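Local coordinates for rRNA adenine N-6-methyltransferase (Saccharopolyspora erythraea, PDB 6NVM), which dimethylates N6 of a single adenine in 23S rRNA using S-adenosyl-L-methionine, lowering ribosomal affinity for macrolide, lincosamide and streptogramin B antibiotics, at residues 178-190 and 276-288. Residues are numbered along the deposited sequence; the frame is centred on the assembly and turned at random.
Sequences YGRWSRLTVMTWP and VVAYVRPEQWLRL. With SO4 (sulfate ion), chain B.
With CG lying beside the backbone N (chi1 -67°), W181 turns its indole onto the pyrrolidine ring of P282, while W189, whose CG is instead trans to its own N (chi1 -166°), brings a second indole onto the same proline. P282 is thus held between two tryptophans by CH-pi contacts: its CD stands over the six-membered ring of W181, 3.4 Å from the centroid, and its CB sits almost on the normal of the five-membered ring of W189, 3.3 Å from that centroid. L286 adds its CD1 at the edge of the W189 indole. Further along, V186 lowers CG1 onto one face of W285, 3.3 Å from CD1, and V280 CG1 covers the opposite face, so the W285 indole is sandwiched between two valines. The preceding loops meet through the backbone, where W181 N donates to A278 O (2.8 Å). A water bridges here too, donating to G179 O and Y279 O and accepting from W181 NE1 (3.1 Å), which satisfies the indole N-H. Over the Y279 ring lies the backbone of R180, whose extended, poorly ordered side chain sets one face of its guanidinium over A278 CB. At the start of helix 183-188, the N-cap S182 OG and L184 N both donate to O3 of a sulfate, probably from the crystallisation liquor, which sits at the helix N-terminus as anions often do. Away from the methyl-donor site, the contact joins the short helix 183-188, which leads into edge strand 192-200 of the Rossmann-like sheet, to the start of C-terminal helix 282-292. Helix 228-243 packs against both segments, through M187 and P190 of 178-190 and W285 of 276-288, and helix 259-269 receives L288.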
loop_
_atom_site.group_PDB
_atom_site.type_symbol
_atom_site.label_atom_id
_atom_site.label_comp_id
_atom_site.label_asym_id
_atom_site.label_seq_id
_atom_site.Cartn_x
_atom_site.Cartn_y
_atom_site.Cartn_z
ATOM N N TYR A 178 9.116 -11.354 -3.691
ATOM C CA TYR A 178 10.205 -12.325 -3.765
ATOM C C TYR A 178 10.332 -13.164 -2.493
ATOM O O TYR A 178 11.386 -13.760 -2.256
ATOM C CB TYR A 178 11.534 -11.629 -4.079
ATOM C CG TYR A 178 12.044 -10.680 -3.013
ATOM C CD1 TYR A 178 12.732 -11.151 -1.902
ATOM C CD2 TYR A 178 11.865 -9.310 -3.137
ATOM C CE1 TYR A 178 13.208 -10.286 -0.935
ATOM C CE2 TYR A 178 12.336 -8.434 -2.177
ATOM C CZ TYR A 178 13.008 -8.927 -1.078
ATOM O OH TYR A 178 13.481 -8.059 -0.117
ATOM N N GLY A 179 9.284 -13.232 -1.672
ATOM C CA GLY A 179 9.231 -14.155 -0.560
ATOM C C GLY A 179 9.452 -13.537 0.806
ATOM O O GLY A 179 9.128 -14.175 1.813
ATOM N N ARG A 180 9.992 -12.324 0.872
ATOM C CA ARG A 180 10.228 -11.639 2.135
ATOM C C ARG A 180 9.104 -10.640 2.390
ATOM O O ARG A 180 8.687 -9.918 1.480
ATOM C CB ARG A 180 11.583 -10.928 2.119
ATOM C CG ARG A 180 12.122 -10.570 3.488
ATOM C CD ARG A 180 13.525 -9.981 3.407
ATOM N NE ARG A 180 13.906 -9.322 4.656
ATOM C CZ ARG A 180 14.507 -9.919 5.682
ATOM N NH1 ARG A 180 14.816 -11.210 5.632
ATOM N NH2 ARG A 180 14.802 -9.219 6.770
ATOM N N TRP A 181 8.623 -10.597 3.633
ATOM C CA TRP A 181 7.394 -9.889 3.971
ATOM C C TRP A 181 7.656 -8.790 4.988
ATOM O O TRP A 181 8.306 -9.020 6.014
ATOM C CB TRP A 181 6.344 -10.857 4.519
ATOM C CG TRP A 181 5.866 -11.802 3.483
ATOM C CD1 TRP A 181 6.355 -13.047 3.217
ATOM C CD2 TRP A 181 4.812 -11.573 2.547
ATOM N NE1 TRP A 181 5.664 -13.611 2.174
ATOM C CE2 TRP A 181 4.712 -12.725 1.743
ATOM C CE3 TRP A 181 3.944 -10.506 2.312
ATOM C CZ2 TRP A 181 3.773 -12.844 0.727
ATOM C CZ3 TRP A 181 3.011 -10.625 1.295
ATOM C CH2 TRP A 181 2.936 -11.787 0.515
ATOM N N SER A 182 7.135 -7.604 4.697
ATOM C CA SER A 182 7.170 -6.496 5.637
ATOM C C SER A 182 6.268 -6.782 6.831
ATOM O O SER A 182 5.182 -7.349 6.691
ATOM C CB SER A 182 6.716 -5.216 4.936
ATOM O OG SER A 182 6.417 -4.189 5.864
ATOM N N ARG A 183 6.731 -6.383 8.015
ATOM C CA ARG A 183 5.918 -6.505 9.218
ATOM C C ARG A 183 4.599 -5.751 9.079
ATOM O O ARG A 183 3.545 -6.242 9.496
ATOM C CB ARG A 183 6.710 -5.982 10.417
ATOM C CG ARG A 183 5.933 -5.866 11.730
ATOM C CD ARG A 183 6.771 -5.127 12.771
ATOM N NE ARG A 183 5.966 -4.431 13.775
ATOM C CZ ARG A 183 5.368 -3.257 13.580
ATOM N NH1 ARG A 183 5.456 -2.642 12.407
ATOM N NH2 ARG A 183 4.660 -2.699 14.557
ATOM N N LEU A 184 4.641 -4.542 8.520
ATOM C CA LEU A 184 3.415 -3.768 8.361
ATOM C C LEU A 184 2.430 -4.479 7.439
ATOM O O LEU A 184 1.218 -4.448 7.672
ATOM C CB LEU A 184 3.744 -2.372 7.831
ATOM C CG LEU A 184 2.565 -1.409 7.657
ATOM C CD1 LEU A 184 1.883 -1.119 8.988
ATOM C CD2 LEU A 184 3.031 -0.113 7.013
ATOM N N THR A 185 2.935 -5.142 6.396
ATOM C CA THR A 185 2.058 -5.886 5.497
ATOM C C THR A 185 1.340 -7.008 6.239
ATOM O O THR A 185 0.130 -7.203 6.068
ATOM C CB THR A 185 2.865 -6.454 4.324
ATOM O OG1 THR A 185 3.503 -5.384 3.618
ATOM C CG2 THR A 185 1.964 -7.210 3.361
ATOM N N VAL A 186 2.070 -7.751 7.073
ATOM C CA VAL A 186 1.459 -8.837 7.838
ATOM C C VAL A 186 0.447 -8.283 8.836
ATOM O O VAL A 186 -0.656 -8.826 8.989
ATOM C CB VAL A 186 2.553 -9.665 8.535
ATOM C CG1 VAL A 186 1.940 -10.744 9.431
ATOM C CG2 VAL A 186 3.493 -10.282 7.504
ATOM N N MET A 187 0.807 -7.195 9.526
ATOM C CA MET A 187 -0.071 -6.611 10.536
ATOM C C MET A 187 -1.388 -6.138 9.933
ATOM O O MET A 187 -2.448 -6.273 10.558
ATOM C CB MET A 187 0.633 -5.441 11.225
ATOM C CG MET A 187 1.818 -5.840 12.091
ATOM S SD MET A 187 1.331 -6.319 13.763
ATOM C CE MET A 187 0.854 -4.742 14.458
ATOM N N THR A 188 -1.344 -5.554 8.736
ATOM C CA THR A 188 -2.525 -4.965 8.113
ATOM C C THR A 188 -3.232 -5.907 7.147
ATOM O O THR A 188 -4.300 -5.555 6.635
ATOM C CB THR A 188 -2.148 -3.675 7.364
ATOM O OG1 THR A 188 -1.215 -3.974 6.322
ATOM C CG2 THR A 188 -1.540 -2.657 8.315
ATOM N N TRP A 189 -2.675 -7.090 6.899
ATOM C CA TRP A 189 -3.282 -8.035 5.967
ATOM C C TRP A 189 -4.743 -8.338 6.269
ATOM O O TRP A 189 -5.512 -8.540 5.313
ATOM C CB TRP A 189 -2.461 -9.332 5.969
ATOM C CG TRP A 189 -2.766 -10.241 4.829
ATOM C CD1 TRP A 189 -3.559 -11.353 4.849
ATOM C CD2 TRP A 189 -2.282 -10.118 3.489
ATOM N NE1 TRP A 189 -3.597 -11.929 3.601
ATOM C CE2 TRP A 189 -2.820 -11.190 2.749
ATOM C CE3 TRP A 189 -1.443 -9.208 2.844
ATOM C CZ2 TRP A 189 -2.541 -11.378 1.397
ATOM C CZ3 TRP A 189 -1.170 -9.394 1.499
ATOM C CH2 TRP A 189 -1.714 -10.471 0.792
ATOM N N PRO A 190 -5.189 -8.416 7.525
ATOM C CA PRO A 190 -6.623 -8.633 7.766
ATOM C C PRO A 190 -7.494 -7.496 7.269
ATOM O O PRO A 190 -8.693 -7.711 7.066
ATOM C CB PRO A 190 -6.708 -8.785 9.288
ATOM C CG PRO A 190 -5.352 -9.227 9.698
ATOM C CD PRO A 190 -4.414 -8.510 8.773
ATOM N N VAL A 276 12.264 -18.536 9.453
ATOM C CA VAL A 276 12.619 -17.122 9.390
ATOM C C VAL A 276 11.328 -16.316 9.336
ATOM O O VAL A 276 10.522 -16.474 8.413
ATOM C CB VAL A 276 13.510 -16.827 8.175
ATOM C CG1 VAL A 276 13.999 -15.387 8.217
ATOM C CG2 VAL A 276 14.689 -17.797 8.114
ATOM N N VAL A 277 11.130 -15.452 10.331
ATOM C CA VAL A 277 9.847 -14.776 10.510
ATOM C C VAL A 277 9.447 -14.032 9.243
ATOM O O VAL A 277 8.286 -14.078 8.821
ATOM C CB VAL A 277 9.916 -13.839 11.728
ATOM C CG1 VAL A 277 8.637 -13.031 11.881
ATOM C CG2 VAL A 277 10.175 -14.651 12.986
ATOM N N ALA A 278 10.402 -13.353 8.606
ATOM C CA ALA A 278 10.102 -12.533 7.439
ATOM C C ALA A 278 9.667 -13.345 6.225
ATOM O O ALA A 278 9.162 -12.754 5.265
ATOM C CB ALA A 278 11.322 -11.684 7.075
ATOM N N TYR A 279 9.841 -14.667 6.232
ATOM C CA TYR A 279 9.445 -15.494 5.097
ATOM C C TYR A 279 8.162 -16.279 5.347
ATOM O O TYR A 279 7.718 -17.012 4.458
ATOM C CB TYR A 279 10.582 -16.448 4.714
ATOM C CG TYR A 279 11.651 -15.769 3.888
ATOM C CD1 TYR A 279 12.678 -15.057 4.494
ATOM C CD2 TYR A 279 11.621 -15.821 2.499
ATOM C CE1 TYR A 279 13.650 -14.423 3.743
ATOM C CE2 TYR A 279 12.589 -15.189 1.737
ATOM C CZ TYR A 279 13.600 -14.491 2.364
ATOM O OH TYR A 279 14.565 -13.861 1.607
ATOM N N VAL A 280 7.543 -16.125 6.517
ATOM C CA VAL A 280 6.202 -16.660 6.730
ATOM C C VAL A 280 5.208 -15.844 5.914
ATOM O O VAL A 280 5.241 -14.608 5.926
ATOM C CB VAL A 280 5.848 -16.635 8.225
ATOM C CG1 VAL A 280 4.462 -17.236 8.464
ATOM C CG2 VAL A 280 6.909 -17.367 9.035
ATOM N N ARG A 281 4.311 -16.531 5.208
ATOM C CA ARG A 281 3.359 -15.852 4.346
ATOM C C ARG A 281 2.140 -15.375 5.132
ATOM O O ARG A 281 1.809 -15.920 6.187
ATOM C CB ARG A 281 2.914 -16.781 3.217
ATOM C CG ARG A 281 4.030 -17.155 2.248
ATOM C CD ARG A 281 3.507 -17.939 1.051
ATOM N NE ARG A 281 3.217 -19.336 1.384
ATOM C CZ ARG A 281 4.087 -20.338 1.260
ATOM N NH1 ARG A 281 5.315 -20.114 0.808
ATOM N NH2 ARG A 281 3.729 -21.574 1.589
ATOM N N PRO A 282 1.448 -14.348 4.629
ATOM C CA PRO A 282 0.239 -13.877 5.328
ATOM C C PRO A 282 -0.798 -14.964 5.548
ATOM O O PRO A 282 -1.427 -15.006 6.612
ATOM C CB PRO A 282 -0.277 -12.768 4.401
ATOM C CG PRO A 282 0.941 -12.260 3.729
ATOM C CD PRO A 282 1.822 -13.456 3.518
ATOM N N GLU A 283 -1.007 -15.846 4.571
ATOM C CA GLU A 283 -1.987 -16.905 4.769
ATOM C C GLU A 283 -1.554 -17.850 5.884
ATOM O O GLU A 283 -2.400 -18.424 6.573
ATOM C CB GLU A 283 -2.222 -17.671 3.465
ATOM C CG GLU A 283 -0.968 -18.245 2.824
ATOM C CD GLU A 283 -0.326 -17.293 1.826
ATOM O OE1 GLU A 283 -0.592 -16.066 1.892
ATOM O OE2 GLU A 283 0.446 -17.782 0.970
ATOM N N GLN A 284 -0.244 -18.008 6.080
ATOM C CA GLN A 284 0.253 -18.827 7.184
ATOM C C GLN A 284 0.060 -18.125 8.525
ATOM O O GLN A 284 -0.303 -18.765 9.516
ATOM C CB GLN A 284 1.721 -19.172 6.945
ATOM C CG GLN A 284 1.901 -20.107 5.758
ATOM C CD GLN A 284 3.347 -20.361 5.412
ATOM O OE1 GLN A 284 4.111 -19.430 5.180
ATOM N NE2 GLN A 284 3.732 -21.632 5.377
ATOM N N TRP A 285 0.284 -16.809 8.576
ATOM C CA TRP A 285 0.042 -16.067 9.809
ATOM C C TRP A 285 -1.413 -16.185 10.250
ATOM O O TRP A 285 -1.698 -16.332 11.445
ATOM C CB TRP A 285 0.414 -14.598 9.621
ATOM C CG TRP A 285 1.888 -14.313 9.588
ATOM C CD1 TRP A 285 2.612 -13.875 8.519
ATOM C CD2 TRP A 285 2.810 -14.420 10.680
ATOM N NE1 TRP A 285 3.927 -13.706 8.874
ATOM C CE2 TRP A 285 4.076 -14.038 10.195
ATOM C CE3 TRP A 285 2.691 -14.810 12.016
ATOM C CZ2 TRP A 285 5.216 -14.037 10.998
ATOM C CZ3 TRP A 285 3.825 -14.805 12.814
ATOM C CH2 TRP A 285 5.070 -14.422 12.300
ATOM N N LEU A 286 -2.349 -16.108 9.301
ATOM C CA LEU A 286 -3.766 -16.240 9.639
ATOM C C LEU A 286 -4.074 -17.624 10.199
ATOM O O LEU A 286 -4.792 -17.761 11.196
ATOM C CB LEU A 286 -4.626 -15.972 8.407
ATOM C CG LEU A 286 -4.628 -14.555 7.848
ATOM C CD1 LEU A 286 -5.388 -14.527 6.516
ATOM C CD2 LEU A 286 -5.251 -13.617 8.853
ATOM N N ARG A 287 -3.558 -18.668 9.553
ATOM C CA ARG A 287 -3.777 -20.024 10.049
ATOM C C ARG A 287 -3.130 -20.220 11.415
ATOM O O ARG A 287 -3.713 -20.854 12.302
ATOM C CB ARG A 287 -3.230 -21.043 9.049
ATOM C CG ARG A 287 -4.118 -21.250 7.822
ATOM C CD ARG A 287 -3.940 -22.656 7.244
ATOM N NE ARG A 287 -2.557 -22.907 6.848
ATOM C CZ ARG A 287 -2.030 -22.533 5.688
ATOM N NH1 ARG A 287 -2.767 -21.887 4.792
ATOM N NH2 ARG A 287 -0.760 -22.802 5.420
ATOM N N LEU A 288 -1.921 -19.689 11.596
ATOM C CA LEU A 288 -1.255 -19.771 12.890
ATOM C C LEU A 288 -2.123 -19.162 13.983
ATOM O O LEU A 288 -2.304 -19.752 15.055
ATOM C CB LEU A 288 0.103 -19.067 12.814
ATOM C CG LEU A 288 1.063 -19.194 13.999
ATOM C CD1 LEU A 288 1.609 -20.616 14.093
ATOM C CD2 LEU A 288 2.203 -18.182 13.865
HETATM S S SO4 B . 7.576 -2.196 9.137
HETATM O O1 SO4 B . 8.963 -2.274 9.589
HETATM O O2 SO4 B . 6.685 -2.266 10.292
HETATM O O3 SO4 B . 7.299 -3.309 8.233
HETATM O O4 SO4 B . 7.356 -0.932 8.436
HETATM O O HOH W 1 7.249 -16.206 1.695
#